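Local coordinates for SusD homolog (Bacteroides thetaiotaomicron VPI-5482, PDB 3IHV), which probably binds glycans at the cell surface, in the outer membrane of this gut bacterium, at residues T86-Y89 against R90-F94; T114-I117 against A118-R121; A122-G125 against M126-E130; Y165-D168 against D169-A173; Y191-S194 against K195-L199. All coordinates share one frame; numbering follows the deposited sequence. Where two conformers were deposited one is given.

Interaction 1: T86-Y89 against R90-F94; sequences TGIY and RANDF. With EDO (1,2-ethanediol), chain K.
T86 to Y89 and R90 to F94 are consecutive turns of helix 75-101, joined by four i to i+4 backbone hydrogen bonds. R90 N gives its hydrogen to T86 O at 2.9 Å, and N92 N reaches I88 O at 2.8 Å with an N-H...O angle of 172°. The clearest side-chain contact is T86 with R90. The two lie side by side and point the same way. The methyl CG2 of T86 sits over one face of the R90 guanidinium, 3.5 Å from NE of R90, offset toward the rim. The R90 chain runs extended from CG to NE, which carries the flat group back along the helix to that methyl. The guanidinium itself is held from outside the turn, by a salt bridge to E3 and a hydrogen bond to T30. T86 OG1 bonds to A82 O, and it also shares a hydrogen bond of 3.1 Å with O2 of a bound ethanediol, whose C2 lies 3.8 Å from CG of the Y89 ring. Y89 has CG anti to its own backbone N (chi1 177°), and CE1 of its ring comes within 4.2 Å of D93 CB. The D93 carboxylate forms salt bridges with R97 and K10. I88 and N92 run alongside each other, with CG2 of I88 3.7 Å from ND2 of N92. The N92 amide is tied at both ends, ND2 to M141 O and OD1 to R124. This is i to i+4 side-chain packing along a largely buried helix of the helical part of the SusD fold: I88 faces helix 107-135, while R90 and D93 reach charged partners.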
loop_
_atom_site.group_PDB
_atom_site.type_symbol
_atom_site.label_atom_id
_atom_site.label_comp_id
_atom_site.label_asym_id
_atom_site.label_seq_id
_atom_site.Cartn_x
_atom_site.Cartn_y
_atom_site.Cartn_z
ATOM N N THR A 86 9.235 -1.251 16.252
ATOM C CA THR A 86 10.154 -2.385 16.260
ATOM C C THR A 86 11.032 -2.325 15.001
ATOM O O THR A 86 12.243 -2.554 15.058
ATOM C CB THR A 86 9.381 -3.707 16.346
ATOM O OG1 THR A 86 8.777 -3.825 17.651
ATOM C CG2 THR A 86 10.290 -4.901 16.126
ATOM N N GLY A 87 10.404 -2.062 13.862
ATOM C CA GLY A 87 11.139 -1.904 12.611
ATOM C C GLY A 87 12.203 -0.846 12.757
ATOM O O GLY A 87 13.357 -1.052 12.357
ATOM N N ILE A 88 11.811 0.292 13.329
ATOM C CA ILE A 88 12.717 1.430 13.578
ATOM C C ILE A 88 13.851 1.027 14.503
ATOM O O ILE A 88 15.007 1.377 14.225
ATOM C CB ILE A 88 11.913 2.644 14.077
ATOM C CG1 ILE A 88 11.054 3.174 12.927
ATOM C CG2 ILE A 88 12.820 3.780 14.632
ATOM C CD1 ILE A 88 9.874 4.100 13.301
ATOM N N TYR A 89 13.529 0.278 15.570
ATOM C CA TYR A 89 14.542 -0.208 16.495
ATOM C C TYR A 89 15.558 -1.081 15.728
ATOM O O TYR A 89 16.769 -0.943 15.878
ATOM C CB TYR A 89 13.889 -1.025 17.618
ATOM C CG TYR A 89 14.917 -1.601 18.551
ATOM C CD1 TYR A 89 15.566 -2.780 18.258
ATOM C CD2 TYR A 89 15.269 -0.930 19.706
ATOM C CE1 TYR A 89 16.560 -3.277 19.097
ATOM C CE2 TYR A 89 16.236 -1.435 20.571
ATOM C CZ TYR A 89 16.876 -2.605 20.245
ATOM O OH TYR A 89 17.864 -3.079 21.084
ATOM N N ARG A 90 15.044 -1.988 14.913
ATOM C CA ARG A 90 15.919 -2.900 14.146
ATOM C C ARG A 90 16.801 -2.117 13.192
ATOM O O ARG A 90 17.999 -2.390 13.090
ATOM C CB ARG A 90 15.106 -3.942 13.422
ATOM C CG ARG A 90 14.480 -4.972 14.389
ATOM C CD ARG A 90 13.428 -5.770 13.691
ATOM N NE ARG A 90 12.817 -6.750 14.579
ATOM C CZ ARG A 90 11.785 -7.523 14.260
ATOM N NH1 ARG A 90 11.183 -7.431 13.076
ATOM N NH2 ARG A 90 11.329 -8.390 15.154
ATOM N N ALA A 91 16.219 -1.140 12.513
ATOM C CA ALA A 91 17.004 -0.286 11.626
ATOM C C ALA A 91 18.076 0.473 12.399
ATOM O O ALA A 91 19.253 0.498 12.000
ATOM C CB ALA A 91 16.083 0.674 10.851
ATOM N N ASN A 92 17.665 1.136 13.482
ATOM C CA ASN A 92 18.610 1.859 14.354
ATOM C C ASN A 92 19.742 0.948 14.820
ATOM O O ASN A 92 20.933 1.314 14.789
ATOM C CB ASN A 92 17.896 2.416 15.603
ATOM C CG ASN A 92 16.990 3.636 15.329
ATOM O OD1 ASN A 92 17.092 4.304 14.315
ATOM N ND2 ASN A 92 16.123 3.934 16.286
ATOM N N ASP A 93 19.379 -0.255 15.269
ATOM C CA ASP A 93 20.343 -1.208 15.799
ATOM C C ASP A 93 21.379 -1.576 14.727
ATOM O O ASP A 93 22.588 -1.545 14.958
ATOM C CB ASP A 93 19.582 -2.463 16.235
ATOM C CG ASP A 93 20.481 -3.520 16.818
ATOM O OD1 ASP A 93 21.122 -3.256 17.873
ATOM O OD2 ASP A 93 20.572 -4.601 16.174
ATOM N N PHE A 94 20.884 -1.915 13.549
ATOM C CA PHE A 94 21.750 -2.247 12.413
ATOM C C PHE A 94 22.711 -1.107 12.070
ATOM O O PHE A 94 23.904 -1.334 11.894
ATOM C CB PHE A 94 20.901 -2.592 11.182
ATOM C CG PHE A 94 21.728 -2.856 9.964
ATOM C CD1 PHE A 94 22.288 -4.105 9.766
ATOM C CD2 PHE A 94 21.984 -1.860 9.062
ATOM C CE1 PHE A 94 23.100 -4.357 8.682
ATOM C CE2 PHE A 94 22.829 -2.106 7.950
ATOM C CZ PHE A 94 23.352 -3.371 7.775
HETATM C C1 EDO K . 11.195 -1.551 21.020
HETATM O O1 EDO K . 10.407 -0.955 19.990
HETATM C C2 EDO K . 11.893 -2.777 20.469
HETATM O O2 EDO K . 10.953 -3.660 19.845
#

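Interaction 2: T114-I117 against A118-R121; sequences TLYI and AEAR
The backbone from T114 to R121 is two unbroken turns in the first half of helix 107-135. All four i to i+4 bonds are near 2.9 Å, from A118 N to T114 O through R121 N to I117 O. Y116 and E119, three residues apart, lie side by side and point the same way. OE2 of E119 meets the edge of the Y116 ring near its plane, 3.6 Å from CD1 of Y116. The carboxylate and ring planes are 80° apart. E119 has CG beside its own backbone N (chi1 -65°) and is extended beyond it; this lays CG over the preceding turn, 3.4 Å from L115 O, and takes the acid to the edge of the ring. Both carboxylate oxygens have partners outside the turn. OE2 forms salt bridges with R186 and R192, and OE1 is hydrogen-bonded to the Y28 hydroxyl.

I117 and R121 make the second pair. They too run alongside each other, with CG2 of I117 4.1 Å from CD of R121. CG of R121 lies closer still to the backbone, 3.2 Å from I117 O. The R121 chain then bends at chi3 (69°), and its NE forms a salt bridge with D169 on helix 159-176. The chemistry implies a buried acid whose negative charge is probably offset by two arginines, while its OE2 meets the weakly positive hydrogen-bearing rim of a tyrosine ring.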
loop_
_atom_site.group_PDB
_atom_site.type_symbol
_atom_site.label_atom_id
_atom_site.label_comp_id
_atom_site.label_asym_id
_atom_site.label_seq_id
_atom_site.Cartn_x
_atom_site.Cartn_y
_atom_site.Cartn_z
ATOM N N THR A 114 27.868 0.018 2.633
ATOM C CA THR A 114 27.202 1.283 2.335
ATOM C C THR A 114 25.826 1.040 1.705
ATOM O O THR A 114 24.860 1.737 2.004
ATOM C CB THR A 114 28.053 2.242 1.459
ATOM O OG1 THR A 114 28.274 1.689 0.148
ATOM C CG2 THR A 114 29.386 2.546 2.156
ATOM N N LEU A 115 25.742 0.044 0.838
ATOM C CA LEU A 115 24.444 -0.307 0.263
ATOM C C LEU A 115 23.477 -0.742 1.370
ATOM O O LEU A 115 22.320 -0.320 1.399
ATOM C CB LEU A 115 24.586 -1.406 -0.794
ATOM C CG LEU A 115 25.480 -1.135 -1.989
ATOM C CD1 LEU A 115 25.220 -2.190 -3.095
ATOM C CD2 LEU A 115 25.276 0.287 -2.521
ATOM N N TYR A 116 23.961 -1.570 2.289
ATOM C CA TYR A 116 23.128 -2.052 3.381
ATOM C C TYR A 116 22.690 -0.933 4.312
ATOM O O TYR A 116 21.553 -0.970 4.804
ATOM C CB TYR A 116 23.806 -3.194 4.177
ATOM C CG TYR A 116 24.257 -4.396 3.388
ATOM C CD1 TYR A 116 23.768 -4.676 2.122
ATOM C CD2 TYR A 116 25.159 -5.278 3.938
ATOM C CE1 TYR A 116 24.227 -5.780 1.433
ATOM C CE2 TYR A 116 25.568 -6.390 3.278
ATOM C CZ TYR A 116 25.100 -6.637 2.030
ATOM O OH TYR A 116 25.574 -7.759 1.380
ATOM N N ILE A 117 23.569 0.063 4.537
ATOM C CA ILE A 117 23.238 1.251 5.302
ATOM C C ILE A 117 22.108 1.966 4.599
ATOM O O ILE A 117 21.130 2.379 5.234
ATOM C CB ILE A 117 24.474 2.187 5.492
ATOM C CG1 ILE A 117 25.459 1.551 6.494
ATOM C CG2 ILE A 117 24.038 3.604 5.959
ATOM C CD1 ILE A 117 26.901 2.142 6.457
ATOM N N ALA A 118 22.225 2.098 3.276
ATOM C CA ALA A 118 21.201 2.760 2.493
ATOM C C ALA A 118 19.853 2.033 2.587
ATOM O O ALA A 118 18.796 2.671 2.670
ATOM C CB ALA A 118 21.675 2.863 0.997
ATOM N N GLU A 119 19.875 0.706 2.493
ATOM C CA GLU A 119 18.661 -0.128 2.612
ATOM C C GLU A 119 18.010 0.027 3.966
ATOM O O GLU A 119 16.795 0.186 4.052
ATOM C CB GLU A 119 18.954 -1.606 2.348
ATOM C CG GLU A 119 19.387 -1.889 0.925
ATOM C CD GLU A 119 19.645 -3.358 0.710
ATOM O OE1 GLU A 119 18.698 -4.146 0.965
ATOM O OE2 GLU A 119 20.775 -3.741 0.301
ATOM N N ALA A 120 18.803 0.041 5.018
ATOM C CA ALA A 120 18.249 0.197 6.368
ATOM C C ALA A 120 17.654 1.563 6.562
ATOM O O ALA A 120 16.610 1.703 7.228
ATOM C CB ALA A 120 19.343 -0.103 7.450
ATOM N N ARG A 121 18.317 2.587 6.041
ATOM C CA ARG A 121 17.824 3.943 6.140
ATOM C C ARG A 121 16.543 4.098 5.319
ATOM O O ARG A 121 15.643 4.827 5.754
ATOM C CB ARG A 121 18.883 4.976 5.710
ATOM C CG ARG A 121 20.060 5.071 6.652
ATOM C CD ARG A 121 20.941 6.304 6.408
ATOM N NE ARG A 121 20.254 7.547 6.768
ATOM C CZ ARG A 121 20.815 8.761 6.765
ATOM N NH1 ARG A 121 22.076 8.932 6.402
ATOM N NH2 ARG A 121 20.103 9.813 7.111
#

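Interaction 3: A122-G125 against M126-E130; sequences ALRG and MFYFE
F127 has CG anti to its own carbonyl carbon (chi1 -58°), which folds the ring back over the preceding turn and brings it to L123. R124 takes the other course: its CG is anti to the backbone N (chi1 -175°), and this sets the start of the chain beside the Y128 ring. The face of the F127 ring rests on L123 O, which lies 3.2 Å above the ring plane and toward the rim. The same oxygen accepts the hydrogen of F127 N at 2.8 Å, nearly along the C=O axis. CB of L123 touches the far end of the ring, 4.1 Å from CE2 of F127. With an alanine in place of F127, L123 CB is likely to lose its apolar partner and a gap to open against I88 of helix 75-101.

R124 and Y128 lie side by side. CG of R124 meets the edge of the Y128 ring in its plane, 3.7 Å from CE2 of Y128. The polar ends of both go further. The R124 guanidinium forms a salt bridge with D169, and the Y128 hydroxyl bonds to M141 N. G125 O accepts the hydrogen of F129 N at 2.8 Å, with a bent N-H...O angle of 143°. All the touching residues are buried. This part of helix 107-135 is covered on several sides: helix 75-101 packs on R124, F127 and Y128, helix 159-176 on A122, R124, Y128 and F129, and helix 195-210 on selenomethionine M126 and on F129.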
loop_
_atom_site.group_PDB
_atom_site.type_symbol
_atom_site.label_atom_id
_atom_site.label_comp_id
_atom_site.label_asym_id
_atom_site.label_seq_id
_atom_site.Cartn_x
_atom_site.Cartn_y
_atom_site.Cartn_z
ATOM N N ALA A 122 16.475 3.462 4.144
ATOM C CA ALA A 122 15.258 3.513 3.324
ATOM C C ALA A 122 14.093 2.866 4.083
ATOM O O ALA A 122 12.993 3.405 4.106
ATOM C CB ALA A 122 15.471 2.848 1.948
ATOM N N LEU A 123 14.345 1.731 4.721
ATOM C CA LEU A 123 13.324 1.045 5.516
ATOM C C LEU A 123 12.885 1.943 6.669
ATOM O O LEU A 123 11.685 2.098 6.926
ATOM C CB LEU A 123 13.857 -0.273 6.019
ATOM C CG LEU A 123 13.863 -1.434 4.996
ATOM C CD1 LEU A 123 14.811 -2.533 5.439
ATOM C CD2 LEU A 123 12.439 -1.960 4.702
ATOM N N ARG A 124 13.850 2.528 7.370
ATOM C CA ARG A 124 13.530 3.430 8.474
ATOM C C ARG A 124 12.659 4.624 8.007
ATOM O O ARG A 124 11.654 4.986 8.641
ATOM C CB ARG A 124 14.803 3.893 9.164
ATOM C CG ARG A 124 14.524 4.741 10.399
ATOM C CD ARG A 124 15.778 4.996 11.231
ATOM N NE ARG A 124 16.727 5.828 10.516
ATOM C CZ ARG A 124 17.943 6.126 10.939
ATOM N NH1 ARG A 124 18.401 5.639 12.085
ATOM N NH2 ARG A 124 18.724 6.912 10.219
ATOM N N GLY A 125 12.982 5.159 6.839
ATOM C CA GLY A 125 12.179 6.237 6.229
ATOM C C GLY A 125 10.757 5.765 5.926
ATOM O O GLY A 125 9.784 6.481 6.191
HETATM N N MSE A 126 10.649 4.543 5.395
HETATM C CA MSE A 126 9.364 3.929 5.078
HETATM C C MSE A 126 8.538 3.751 6.378
HETATM O O MSE A 126 7.343 4.064 6.401
HETATM C CB MSE A 126 9.585 2.587 4.367
HETATM C CG MSE A 126 8.311 1.940 3.906
HETATM SE SE MSE A 126 8.832 0.377 2.852
HETATM C CE MSE A 126 7.219 -0.723 2.956
ATOM N N PHE A 127 9.177 3.266 7.448
ATOM C CA PHE A 127 8.472 3.050 8.725
ATOM C C PHE A 127 8.005 4.386 9.313
ATOM O O PHE A 127 6.839 4.527 9.717
ATOM C CB PHE A 127 9.336 2.334 9.755
ATOM C CG PHE A 127 9.842 0.983 9.315
ATOM C CD1 PHE A 127 9.129 0.174 8.437
ATOM C CD2 PHE A 127 11.055 0.530 9.776
ATOM C CE1 PHE A 127 9.621 -1.079 8.064
ATOM C CE2 PHE A 127 11.527 -0.689 9.400
ATOM C CZ PHE A 127 10.829 -1.484 8.550
ATOM N N TYR A 128 8.878 5.382 9.314
ATOM C CA TYR A 128 8.481 6.719 9.787
ATOM C C TYR A 128 7.429 7.357 8.918
ATOM O O TYR A 128 6.601 8.122 9.425
ATOM C CB TYR A 128 9.642 7.680 9.979
ATOM C CG TYR A 128 10.342 7.507 11.299
ATOM C CD1 TYR A 128 9.759 7.919 12.469
ATOM C CD2 TYR A 128 11.592 6.914 11.362
ATOM C CE1 TYR A 128 10.390 7.752 13.685
ATOM C CE2 TYR A 128 12.227 6.748 12.570
ATOM C CZ TYR A 128 11.633 7.173 13.710
ATOM O OH TYR A 128 12.292 6.991 14.897
ATOM N N PHE A 129 7.447 7.073 7.609
ATOM C CA PHE A 129 6.427 7.622 6.728
ATOM C C PHE A 129 5.069 7.090 7.130
ATOM O O PHE A 129 4.112 7.846 7.197
ATOM C CB PHE A 129 6.737 7.265 5.261
ATOM C CG PHE A 129 5.734 7.821 4.257
ATOM C CD1 PHE A 129 5.288 9.126 4.343
ATOM C CD2 PHE A 129 5.310 7.072 3.203
ATOM C CE1 PHE A 129 4.399 9.651 3.444
ATOM C CE2 PHE A 129 4.409 7.616 2.270
ATOM C CZ PHE A 129 3.987 8.915 2.395
ATOM N N GLU A 130 4.966 5.769 7.317
ATOM C CA GLU A 130 3.712 5.176 7.770
ATOM C C GLU A 130 3.271 5.790 9.093
ATOM O O GLU A 130 2.091 6.117 9.258
ATOM C CB GLU A 130 3.773 3.647 7.911
ATOM C CG GLU A 130 3.942 2.896 6.602
ATOM C CD GLU A 130 2.656 2.765 5.768
ATOM O OE1 GLU A 130 1.766 3.633 5.872
ATOM O OE2 GLU A 130 2.546 1.790 4.977
#

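Interaction 4: Y165-D168 against D169-A173; sequences YIED and DLLYA. With EDO (1,2-ethanediol), chain H.
E167 and L171 lie side by side on helix 159-176, pointing the same way. From CB, the E167 chain leaves with CG anti to its backbone N (chi1 176°) and stays extended. Its CG meets a methyl of the next turn, 3.7 Å from CD1 of L171. CD of E167 lies 3.5 Å from O2 of a bound ethanediol. At the tip, OE2 of E167 accepts a hydrogen bond of 2.6 Å from that same O2 of the ethanediol, which is probably a crystallisation additive. OE2 is also bonded to the hydroxyl of Y206.

On a second flank, CG2 of I166 packs against CD1 of L170 at 3.6 Å, an apolar pair one turn apart. Y165 and D169 cross obliquely. OD2 of D169 lies 3.7 Å from CE2 of Y165, and the ring and carboxylate planes are 69° apart. A water sits over the centre of one face of the Y165 ring, 3.3 Å above its plane. It donates to Y165 O at 2.8 Å and weakly to D169 OD1, linking backbone and acid.

The D169 carboxylate faces helix 107-135. Helix 159-176 packs on two others. Helix 107-135 lies against Y165, I166 and Y172. Helix 195-210 meets E167, L170, L171 and A173.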
loop_
_atom_site.group_PDB
_atom_site.type_symbol
_atom_site.label_atom_id
_atom_site.label_comp_id
_atom_site.label_asym_id
_atom_site.label_seq_id
_atom_site.Cartn_x
_atom_site.Cartn_y
_atom_site.Cartn_z
ATOM N N TYR A 165 13.374 14.038 8.807
ATOM C CA TYR A 165 14.131 12.840 9.164
ATOM C C TYR A 165 13.961 11.764 8.079
ATOM O O TYR A 165 14.943 11.183 7.621
ATOM C CB TYR A 165 13.649 12.353 10.514
ATOM C CG TYR A 165 14.511 11.298 11.128
ATOM C CD1 TYR A 165 15.622 11.636 11.885
ATOM C CD2 TYR A 165 14.223 9.978 10.958
ATOM C CE1 TYR A 165 16.428 10.647 12.442
ATOM C CE2 TYR A 165 14.999 8.998 11.522
ATOM C CZ TYR A 165 16.080 9.330 12.267
ATOM O OH TYR A 165 16.825 8.320 12.822
ATOM N N ILE A 166 12.723 11.543 7.625
ATOM C CA ILE A 166 12.466 10.589 6.531
ATOM C C ILE A 166 13.252 11.012 5.260
ATOM O O ILE A 166 13.889 10.208 4.612
ATOM C CB ILE A 166 10.970 10.560 6.188
ATOM C CG1 ILE A 166 10.188 10.008 7.380
ATOM C CG2 ILE A 166 10.700 9.759 4.880
ATOM C CD1 ILE A 166 8.709 10.322 7.319
ATOM N N GLU A 167 13.224 12.303 4.979
ATOM C CA GLU A 167 13.853 12.876 3.801
ATOM C C GLU A 167 15.337 12.638 3.820
ATOM O O GLU A 167 15.910 12.218 2.798
ATOM C CB GLU A 167 13.581 14.358 3.751
ATOM C CG GLU A 167 14.286 15.052 2.608
ATOM C CD GLU A 167 14.113 16.594 2.624
ATOM O OE1 GLU A 167 14.058 17.228 3.700
ATOM O OE2 GLU A 167 14.085 17.174 1.535
ATOM N N ASP A 168 15.969 12.863 4.964
ATOM C CA ASP A 168 17.413 12.621 5.066
ATOM C C ASP A 168 17.718 11.147 4.810
ATOM O O ASP A 168 18.706 10.798 4.122
ATOM C CB ASP A 168 17.940 13.041 6.437
ATOM C CG ASP A 168 18.006 14.542 6.591
ATOM O OD1 ASP A 168 17.980 15.235 5.557
ATOM O OD2 ASP A 168 18.066 15.019 7.742
ATOM N N ASP A 169 16.908 10.288 5.400
ATOM C CA ASP A 169 17.083 8.836 5.191
ATOM C C ASP A 169 16.959 8.441 3.700
ATOM O O ASP A 169 17.818 7.714 3.134
ATOM C CB ASP A 169 16.094 8.014 6.018
ATOM C CG ASP A 169 16.560 7.736 7.444
ATOM O OD1 ASP A 169 17.759 7.944 7.768
ATOM O OD2 ASP A 169 15.712 7.299 8.272
ATOM N N LEU A 170 15.888 8.905 3.046
ATOM C CA LEU A 170 15.671 8.534 1.653
ATOM C C LEU A 170 16.694 9.193 0.726
ATOM O O LEU A 170 17.120 8.577 -0.269
ATOM C CB LEU A 170 14.230 8.835 1.211
ATOM C CG LEU A 170 13.217 7.985 1.961
ATOM C CD1 LEU A 170 11.773 8.445 1.661
ATOM C CD2 LEU A 170 13.385 6.524 1.606
ATOM N N LEU A 171 17.082 10.438 1.017
ATOM C CA LEU A 171 18.101 11.107 0.199
ATOM C C LEU A 171 19.418 10.330 0.221
ATOM O O LEU A 171 20.065 10.188 -0.836
ATOM C CB LEU A 171 18.326 12.583 0.585
ATOM C CG LEU A 171 17.252 13.571 0.170
ATOM C CD1 LEU A 171 17.549 14.977 0.805
ATOM C CD2 LEU A 171 17.178 13.666 -1.364
ATOM N N TYR A 172 19.828 9.831 1.390
ATOM C CA TYR A 172 21.017 8.992 1.445
ATOM C C TYR A 172 20.841 7.724 0.573
ATOM O O TYR A 172 21.731 7.379 -0.182
ATOM C CB TYR A 172 21.323 8.572 2.885
ATOM C CG TYR A 172 22.569 7.734 3.037
ATOM C CD1 TYR A 172 22.538 6.360 2.849
ATOM C CD2 TYR A 172 23.778 8.317 3.417
ATOM C CE1 TYR A 172 23.686 5.574 3.023
ATOM C CE2 TYR A 172 24.936 7.538 3.581
ATOM C CZ TYR A 172 24.871 6.176 3.396
ATOM O OH TYR A 172 25.990 5.428 3.551
ATOM N N ALA A 173 19.682 7.067 0.650
ATOM C CA ALA A 173 19.432 5.838 -0.144
ATOM C C ALA A 173 19.430 6.162 -1.648
ATOM O O ALA A 173 19.976 5.395 -2.436
ATOM C CB ALA A 173 18.134 5.135 0.316
HETATM C C1 EDO H . 14.470 20.053 -0.996
HETATM O O1 EDO H . 14.606 21.395 -0.511
HETATM C C2 EDO H . 13.077 19.620 -0.620
HETATM O O2 EDO H . 13.075 19.421 0.781
HETATM O O HOH W 1 17.303 10.576 9.008
#

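Interaction 5: Y191-S194 against K195-L199; sequences YRFS and KGAAL. With EDO (1,2-ethanediol), chain N.
F193 touches the first turn of helix 195-210 through CD1 of its ring, 3.6 Å from CB of A197. CE1 of F193 is 3.9 Å from CB of A197. The ring edge also faces A198 N, near the ring plane. A198 N is hydrogen-bonded to S194 O, 3.2 Å away and in the carbonyl plane. S194 is at the N-cap position but its side chain makes no capping bond; OG makes a weak hydrogen bond to R186.

The next shell positions these groups. The F193 ring packs on A122, L123 and M126 of helix 107-135, and its backbone N and O bond to Y28 and R186. Replacing F193 by an alanine is likely to open a gap between A197 and the side chains of A122, L123 and M126. NZ of K195 bonds to the backbone oxygens of L177 and C174. Y191 O accepts a 2.8 Å hydrogen bond from O1 of a bound ethanediol.

The helix start is held to the loop by the backbone bond A198 N to S194 O and by apolar contact of the F193 ring, while polar groups of the loop bond to partners around it.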
loop_
_atom_site.group_PDB
_atom_site.type_symbol
_atom_site.label_atom_id
_atom_site.label_comp_id
_atom_site.label_asym_id
_atom_site.label_seq_id
_atom_site.Cartn_x
_atom_site.Cartn_y
_atom_site.Cartn_z
ATOM N N TYR A 191 13.252 -7.802 -4.212
ATOM C CA TYR A 191 12.421 -7.333 -3.090
ATOM C C TYR A 191 13.192 -6.535 -2.057
ATOM O O TYR A 191 12.762 -6.420 -0.905
ATOM C CB TYR A 191 11.690 -8.501 -2.405
ATOM C CG TYR A 191 10.910 -9.399 -3.348
ATOM C CD1 TYR A 191 9.703 -9.005 -3.883
ATOM C CD2 TYR A 191 11.390 -10.679 -3.683
ATOM C CE1 TYR A 191 8.977 -9.840 -4.742
ATOM C CE2 TYR A 191 10.683 -11.495 -4.539
ATOM C CZ TYR A 191 9.486 -11.073 -5.062
ATOM O OH TYR A 191 8.778 -11.878 -5.914
ATOM N N ARG A 192 14.359 -6.019 -2.456
ATOM C CA ARG A 192 15.146 -5.160 -1.625
ATOM C C ARG A 192 15.211 -3.768 -2.268
ATOM O O ARG A 192 14.999 -3.589 -3.492
ATOM C CB ARG A 192 16.537 -5.735 -1.423
ATOM C CG ARG A 192 16.481 -6.948 -0.516
ATOM C CD ARG A 192 17.680 -7.695 -0.454
ATOM N NE ARG A 192 18.809 -6.916 0.002
ATOM C CZ ARG A 192 20.033 -7.407 0.050
ATOM N NH1 ARG A 192 20.256 -8.681 -0.263
ATOM N NH2 ARG A 192 21.044 -6.626 0.416
ATOM N N PHE A 193 15.438 -2.776 -1.437
ATOM C CA PHE A 193 15.573 -1.416 -1.911
ATOM C C PHE A 193 16.752 -1.228 -2.883
ATOM O O PHE A 193 17.890 -1.650 -2.623
ATOM C CB PHE A 193 15.787 -0.431 -0.745
ATOM C CG PHE A 193 14.506 0.151 -0.206
ATOM C CD1 PHE A 193 13.891 1.198 -0.871
ATOM C CD2 PHE A 193 13.930 -0.333 0.950
ATOM C CE1 PHE A 193 12.705 1.750 -0.412
ATOM C CE2 PHE A 193 12.730 0.225 1.421
ATOM C CZ PHE A 193 12.134 1.270 0.743
ATOM N N SER A 194 16.448 -0.516 -3.955
ATOM C CA SER A 194 17.396 -0.046 -4.945
ATOM C C SER A 194 17.025 1.412 -5.208
ATOM O O SER A 194 16.008 1.885 -4.711
ATOM C CB SER A 194 17.360 -0.857 -6.211
ATOM O OG SER A 194 17.938 -2.146 -5.977
ATOM N N LYS A 195 17.811 2.093 -6.028
ATOM C CA LYS A 195 17.640 3.533 -6.220
ATOM C C LYS A 195 16.264 3.947 -6.699
ATOM O O LYS A 195 15.727 4.977 -6.258
ATOM C CB LYS A 195 18.702 4.114 -7.173
ATOM C CG LYS A 195 18.834 5.615 -6.974
ATOM C CD LYS A 195 19.610 6.336 -8.062
ATOM C CE LYS A 195 21.019 5.884 -8.235
ATOM N NZ LYS A 195 21.928 6.187 -7.066
ATOM N N GLY A 196 15.685 3.159 -7.596
ATOM C CA GLY A 196 14.348 3.480 -8.126
ATOM C C GLY A 196 13.301 3.548 -7.050
ATOM O O GLY A 196 12.493 4.465 -7.031
ATOM N N ALA A 197 13.334 2.591 -6.125
ATOM C CA ALA A 197 12.414 2.577 -5.008
ATOM C C ALA A 197 12.648 3.728 -4.068
ATOM O O ALA A 197 11.690 4.283 -3.533
ATOM C CB ALA A 197 12.510 1.262 -4.230
ATOM N N ALA A 198 13.907 4.056 -3.804
ATOM C CA ALA A 198 14.212 5.198 -2.955
ATOM C C ALA A 198 13.685 6.483 -3.567
ATOM O O ALA A 198 13.056 7.291 -2.860
ATOM C CB ALA A 198 15.770 5.308 -2.672
ATOM N N LEU A 199 13.907 6.684 -4.860
ATOM C CA LEU A 199 13.427 7.910 -5.514
ATOM C C LEU A 199 11.899 7.907 -5.582
ATOM O O LEU A 199 11.265 8.930 -5.377
ATOM C CB LEU A 199 13.969 8.024 -6.932
ATOM C CG LEU A 199 15.457 8.308 -7.135
ATOM C CD1 LEU A 199 15.925 7.857 -8.556
ATOM C CD2 LEU A 199 15.713 9.786 -6.882
HETATM C C1 EDO N . 11.125 -3.540 0.541
HETATM O O1 EDO N . 11.968 -3.733 -0.614
HETATM C C2 EDO N . 9.934 -4.512 0.512
HETATM O O2 EDO N . 10.292 -5.890 0.334
#

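The five contacts follow one another along the chain, all in its N-terminal part. Interaction 1 is on helix 75-101, interactions 2 and 3 share helix 107-135, interaction 4 is on helix 159-176, and interaction 5 opens helix 195-210. Interactions 3 and 4 are the closest, with centres about 9 Å apart. Interactions 1 and 5 are the farthest, about 19 Å between centres and not touching. Helix 107-135 touches the other three helices. D169 joins interaction 4 to 2 and 3, and N92 joins 1 to 3. E119 bonds to the loop leading into helix 195-210. These bonds, with the apolar packing, bring the four helices together.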